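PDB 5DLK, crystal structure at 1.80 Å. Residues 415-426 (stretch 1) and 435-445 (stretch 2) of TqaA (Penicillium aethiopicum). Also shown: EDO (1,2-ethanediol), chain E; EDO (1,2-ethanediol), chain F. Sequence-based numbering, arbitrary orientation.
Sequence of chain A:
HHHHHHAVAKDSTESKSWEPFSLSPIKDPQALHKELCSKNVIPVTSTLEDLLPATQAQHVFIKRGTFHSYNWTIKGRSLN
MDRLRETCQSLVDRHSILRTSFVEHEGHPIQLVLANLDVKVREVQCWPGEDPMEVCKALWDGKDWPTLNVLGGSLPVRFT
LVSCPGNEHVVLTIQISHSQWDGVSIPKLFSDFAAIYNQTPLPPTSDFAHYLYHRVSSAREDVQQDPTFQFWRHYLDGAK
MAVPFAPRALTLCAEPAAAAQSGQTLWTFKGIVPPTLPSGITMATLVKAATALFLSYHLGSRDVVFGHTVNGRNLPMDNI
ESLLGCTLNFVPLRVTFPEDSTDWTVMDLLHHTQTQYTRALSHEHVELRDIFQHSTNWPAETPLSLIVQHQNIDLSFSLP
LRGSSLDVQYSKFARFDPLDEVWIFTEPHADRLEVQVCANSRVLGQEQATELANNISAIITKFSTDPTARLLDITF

Stretch 1 415-426: RFDPLDEVWIFT
Stretch 2 435-445: VQVCANSRVLG

Antiparallel pairing of two strands in TqaA, with a looser contact between the loops at one end. Strand 422-426 runs beside strand 435-440 at 158° between N-to-C directions, the axes approaching to 4.6 Å; together the stretches bury 732 Å². Backbone torsions are extended, from -102/137 at W423 to -128/128 at T426 and from -90/124 at V435 to -131/120 at C438. The register sets W423 against C438 (CA to CA 5.1 Å), I424 against V437 (4.7 Å between CA atoms), F425 against Q436 (5.0 Å, CA to CA) and T426 against V435 (CA to CA 4.6 Å). Two pairs are hydrogen-bonded in both directions: W423 N to C438 O 3.0 Å and C438 N to W423 O 2.9 Å; F425 N to Q436 O 2.8 Å and Q436 N to F425 O 2.7 Å. Between them, CA-H...O contacts join V437 CA to W423 O (3.4 Å) and I424 CA to Q436 O (3.3 Å).

One face carries W423, F425, Q436 and C438. F425 (chi1 -58°, m; chi2 -85°) brings CE2 within 4.1 Å of C438 CB, which meets the ring at its edge. Q436, m then t with chi3 -21°, extends until OE1 lies 3.5 Å from F425 CB; OE1 also accepts a weak hydrogen bond from ethanediol F (O1 to OE1 3.3 Å). C438 is t (chi1 -175°), which sends SG to P418 CG (3.5 Å) and to the edge of the F416 ring (SG to CD2 3.9 Å). Small and apolar, this cysteine fits between backbone and rings, and no residue of either stretch is more covered by its partner. F416, t with chi2 68°, starts sideways but its ring end comes nearer. W423 (m, chi2 81°) touches C438 through CB to CB, 4.2 Å, while its indole leads away and NE1 donates to E421 OE2 (2.8 Å). E421, p then m, curls back so that OE2 also accepts from L419 N (3.1 Å), bracing the turn before the strand.

The opposite face carries beta-branched side chains, I424, T426, V435 and V437, and what they present to each other here is methyl and methylene groups; T426 OG1 is hydrogen-bonded elsewhere in the structure. I424 (m, t) places CG2 4.2 Å from V435 CG1; T426, p at 45°, sets CG2 4.0 Å from V435 CG2. V435 and V437 are both t.

Beyond the ladder, V422 (t, 171°) sets CG1 4.1 Å from V437 CG1 and CG2 3.9 Å from both A439 CB and V443 CG1, while L444 CD2 lies against both methyls, 4.0 Å from V422 CG1 and 4.1 Å from V422 CG2. V443, t and pointing toward stretch 1, also packs CG1 on D420 O (3.4 Å). Here the chain turns: N440 O accepts from V443 N and L444 N (both 2.9 Å), and N440 OD1, with chi1 t, accepts from R442 N (2.9 Å). At the exposed margin, D420 OD1 and R442 NH2 form a long salt bridge, 3.7 Å. Water 2 joins L419 O and E421 O (both 2.7 Å from its oxygen) to N440 N (2.8 Å); water 1 links P418 O (2.8 Å) to N440 ND2 (3.0 Å).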

# COMPACT_ATOMS: atom_id res chain seq x y z
N ARG A 415 7.92 9.38 1.63
CA ARG A 415 7.91 9.45 3.09
C ARG A 415 7.11 8.25 3.61
O ARG A 415 6.11 7.86 3.00
CB ARG A 415 7.25 10.73 3.60
CG ARG A 415 7.82 12.03 3.00
CD ARG A 415 9.32 12.10 3.18
NE ARG A 415 9.72 12.20 4.57
CZ ARG A 415 10.99 12.27 4.96
NH1 ARG A 415 11.96 12.27 4.05
NH2 ARG A 415 11.30 12.34 6.25
N PHE A 416 7.56 7.69 4.73
CA PHE A 416 6.86 6.58 5.39
C PHE A 416 7.47 6.42 6.77
O PHE A 416 8.67 6.17 6.88
CB PHE A 416 6.98 5.28 4.60
CG PHE A 416 6.36 4.09 5.30
CD1 PHE A 416 5.00 4.01 5.48
CD2 PHE A 416 7.17 3.06 5.79
CE1 PHE A 416 4.40 2.91 6.13
CE2 PHE A 416 6.59 1.95 6.44
CZ PHE A 416 5.21 1.88 6.60
N ASP A 417 6.66 6.54 7.81
CA ASP A 417 7.19 6.48 9.18
C ASP A 417 6.35 5.56 10.06
O ASP A 417 5.30 5.96 10.54
CB ASP A 417 7.25 7.87 9.78
CG ASP A 417 8.24 8.76 9.06
OD1 ASP A 417 9.45 8.53 9.22
OD2 ASP A 417 7.79 9.65 8.33
N PRO A 418 6.82 4.32 10.26
CA PRO A 418 6.11 3.34 11.10
C PRO A 418 5.82 3.86 12.50
O PRO A 418 6.51 4.75 12.99
CB PRO A 418 7.10 2.16 11.18
CG PRO A 418 7.96 2.28 9.98
CD PRO A 418 8.07 3.79 9.70
N LEU A 419 4.81 3.28 13.14
CA LEU A 419 4.53 3.60 14.53
C LEU A 419 5.25 2.58 15.44
O LEU A 419 6.47 2.61 15.53
CB LEU A 419 3.02 3.63 14.76
CG LEU A 419 2.31 4.59 13.78
CD1 LEU A 419 0.80 4.67 14.03
CD2 LEU A 419 2.96 5.98 13.85
N ASP A 420 4.52 1.67 16.08
CA ASP A 420 5.20 0.72 16.98
C ASP A 420 5.52 -0.61 16.28
O ASP A 420 6.25 -1.43 16.83
CB ASP A 420 4.35 0.44 18.22
CG ASP A 420 4.26 1.65 19.14
OD1 ASP A 420 5.24 2.42 19.22
OD2 ASP A 420 3.19 1.81 19.78
N GLU A 421 4.99 -0.82 15.08
CA GLU A 421 5.16 -2.09 14.37
C GLU A 421 6.49 -2.21 13.60
O GLU A 421 7.15 -1.21 13.28
CB GLU A 421 4.01 -2.29 13.39
CG GLU A 421 4.12 -1.46 12.09
CD GLU A 421 3.78 0.02 12.29
OE1 GLU A 421 3.18 0.35 13.33
OE2 GLU A 421 4.11 0.82 11.39
N VAL A 422 6.86 -3.45 13.31
CA VAL A 422 8.03 -3.74 12.48
C VAL A 422 7.49 -4.23 11.14
O VAL A 422 6.60 -5.08 11.10
CB VAL A 422 8.95 -4.80 13.11
CG1 VAL A 422 10.05 -5.23 12.12
CG2 VAL A 422 9.56 -4.25 14.39
N TRP A 423 7.99 -3.65 10.05
CA TRP A 423 7.70 -4.13 8.70
C TRP A 423 8.85 -4.93 8.13
O TRP A 423 10.02 -4.53 8.26
CB TRP A 423 7.41 -2.94 7.75
CG TRP A 423 6.26 -2.11 8.14
CD1 TRP A 423 6.24 -1.12 9.08
CD2 TRP A 423 4.93 -2.19 7.61
NE1 TRP A 423 4.98 -0.56 9.15
CE2 TRP A 423 4.16 -1.22 8.26
CE3 TRP A 423 4.32 -3.00 6.65
CZ2 TRP A 423 2.80 -1.02 7.98
CZ3 TRP A 423 2.98 -2.80 6.36
CH2 TRP A 423 2.23 -1.82 7.03
N ILE A 424 8.53 -6.05 7.47
CA ILE A 424 9.51 -6.75 6.66
C ILE A 424 9.00 -6.75 5.23
O ILE A 424 7.99 -7.37 4.95
CB ILE A 424 9.74 -8.20 7.11
CG1 ILE A 424 10.33 -8.23 8.53
CG2 ILE A 424 10.69 -8.91 6.12
CD1 ILE A 424 10.47 -9.63 9.12
N PHE A 425 9.68 -6.04 4.35
CA PHE A 425 9.33 -6.06 2.93
C PHE A 425 10.34 -6.94 2.18
O PHE A 425 11.52 -6.93 2.51
CB PHE A 425 9.36 -4.66 2.31
CG PHE A 425 8.44 -3.67 2.97
CD1 PHE A 425 7.11 -3.58 2.60
CD2 PHE A 425 8.93 -2.79 3.93
CE1 PHE A 425 6.26 -2.63 3.21
CE2 PHE A 425 8.10 -1.84 4.52
CZ PHE A 425 6.77 -1.77 4.16
N THR A 426 9.88 -7.65 1.16
CA THR A 426 10.82 -8.41 0.32
C THR A 426 10.57 -8.05 -1.14
O THR A 426 9.44 -8.07 -1.60
CB THR A 426 10.69 -9.94 0.51
OG1 THR A 426 9.31 -10.32 0.52
CG2 THR A 426 11.34 -10.37 1.81
N VAL A 435 15.68 -8.31 1.25
CA VAL A 435 14.92 -8.29 2.48
C VAL A 435 15.11 -6.91 3.10
O VAL A 435 16.24 -6.47 3.32
CB VAL A 435 15.37 -9.42 3.45
CG1 VAL A 435 14.67 -9.34 4.80
CG2 VAL A 435 15.19 -10.80 2.78
N GLN A 436 14.01 -6.22 3.36
CA GLN A 436 14.06 -4.87 3.90
C GLN A 436 13.33 -4.83 5.23
O GLN A 436 12.19 -5.29 5.32
CB GLN A 436 13.42 -3.88 2.93
CG GLN A 436 13.86 -4.07 1.48
CD GLN A 436 13.07 -3.21 0.51
OE1 GLN A 436 11.96 -2.78 0.81
NE2 GLN A 436 13.64 -2.96 -0.67
N VAL A 437 13.98 -4.30 6.26
CA VAL A 437 13.31 -4.11 7.53
C VAL A 437 13.09 -2.61 7.73
O VAL A 437 14.02 -1.81 7.53
CB VAL A 437 14.13 -4.68 8.70
CG1 VAL A 437 13.48 -4.32 10.04
CG2 VAL A 437 14.31 -6.20 8.54
N CYS A 438 11.87 -2.25 8.12
CA CYS A 438 11.55 -0.84 8.39
C CYS A 438 10.85 -0.71 9.73
O CYS A 438 9.78 -1.30 9.96
CB CYS A 438 10.66 -0.26 7.28
SG CYS A 438 10.37 1.53 7.50
N ALA A 439 11.47 0.04 10.63
CA ALA A 439 10.91 0.22 11.96
C ALA A 439 11.54 1.43 12.61
O ALA A 439 12.68 1.80 12.31
CB ALA A 439 11.15 -1.03 12.84
N ASN A 440 10.81 2.03 13.54
CA ASN A 440 11.38 3.11 14.34
C ASN A 440 12.54 2.60 15.20
O ASN A 440 12.49 1.50 15.73
CB ASN A 440 10.30 3.73 15.20
CG ASN A 440 10.77 4.99 15.88
OD1 ASN A 440 11.42 4.93 16.91
ND2 ASN A 440 10.48 6.13 15.29
N SER A 441 13.59 3.42 15.36
CA SER A 441 14.80 3.00 16.04
C SER A 441 14.55 2.70 17.51
O SER A 441 15.34 2.01 18.15
CB SER A 441 15.89 4.07 15.90
OG SER A 441 15.39 5.30 16.39
N ARG A 442 13.46 3.24 18.06
CA ARG A 442 13.10 2.96 19.44
C ARG A 442 12.55 1.54 19.57
O ARG A 442 12.69 0.90 20.60
CB ARG A 442 12.05 3.92 19.97
CG ARG A 442 12.47 5.37 20.14
CD ARG A 442 11.19 6.20 20.26
NE ARG A 442 10.08 5.40 19.73
CZ ARG A 442 8.82 5.79 19.65
NH1 ARG A 442 8.46 7.00 20.07
NH2 ARG A 442 7.91 4.95 19.15
N VAL A 443 11.90 1.07 18.51
CA VAL A 443 11.29 -0.25 18.49
C VAL A 443 12.33 -1.30 18.16
O VAL A 443 12.44 -2.33 18.82
CB VAL A 443 10.14 -0.31 17.46
CG1 VAL A 443 9.59 -1.74 17.35
CG2 VAL A 443 9.05 0.66 17.85
N LEU A 444 13.12 -1.01 17.14
CA LEU A 444 14.15 -1.92 16.71
C LEU A 444 15.41 -1.12 16.40
O LEU A 444 15.45 -0.37 15.42
CB LEU A 444 13.64 -2.70 15.50
CG LEU A 444 14.27 -4.02 15.11
CD1 LEU A 444 14.13 -5.10 16.22
CD2 LEU A 444 13.63 -4.50 13.81
N GLY A 445 16.43 -1.25 17.24
CA GLY A 445 17.67 -0.52 17.07
C GLY A 445 18.40 -1.01 15.85
O GLY A 445 18.11 -2.11 15.36
C1 EDO E . 11.51 7.10 5.64
O1 EDO E . 10.66 6.07 5.08
C2 EDO E . 11.07 8.52 5.24
O2 EDO E . 9.83 8.91 5.86
C1 EDO F . 13.40 1.52 0.09
O1 EDO F . 12.61 0.35 -0.18
C2 EDO F . 12.49 2.70 0.41
O2 EDO F . 13.17 3.61 1.29
O HOH W 1 9.04 5.81 12.63
O HOH W 2 8.34 1.01 14.31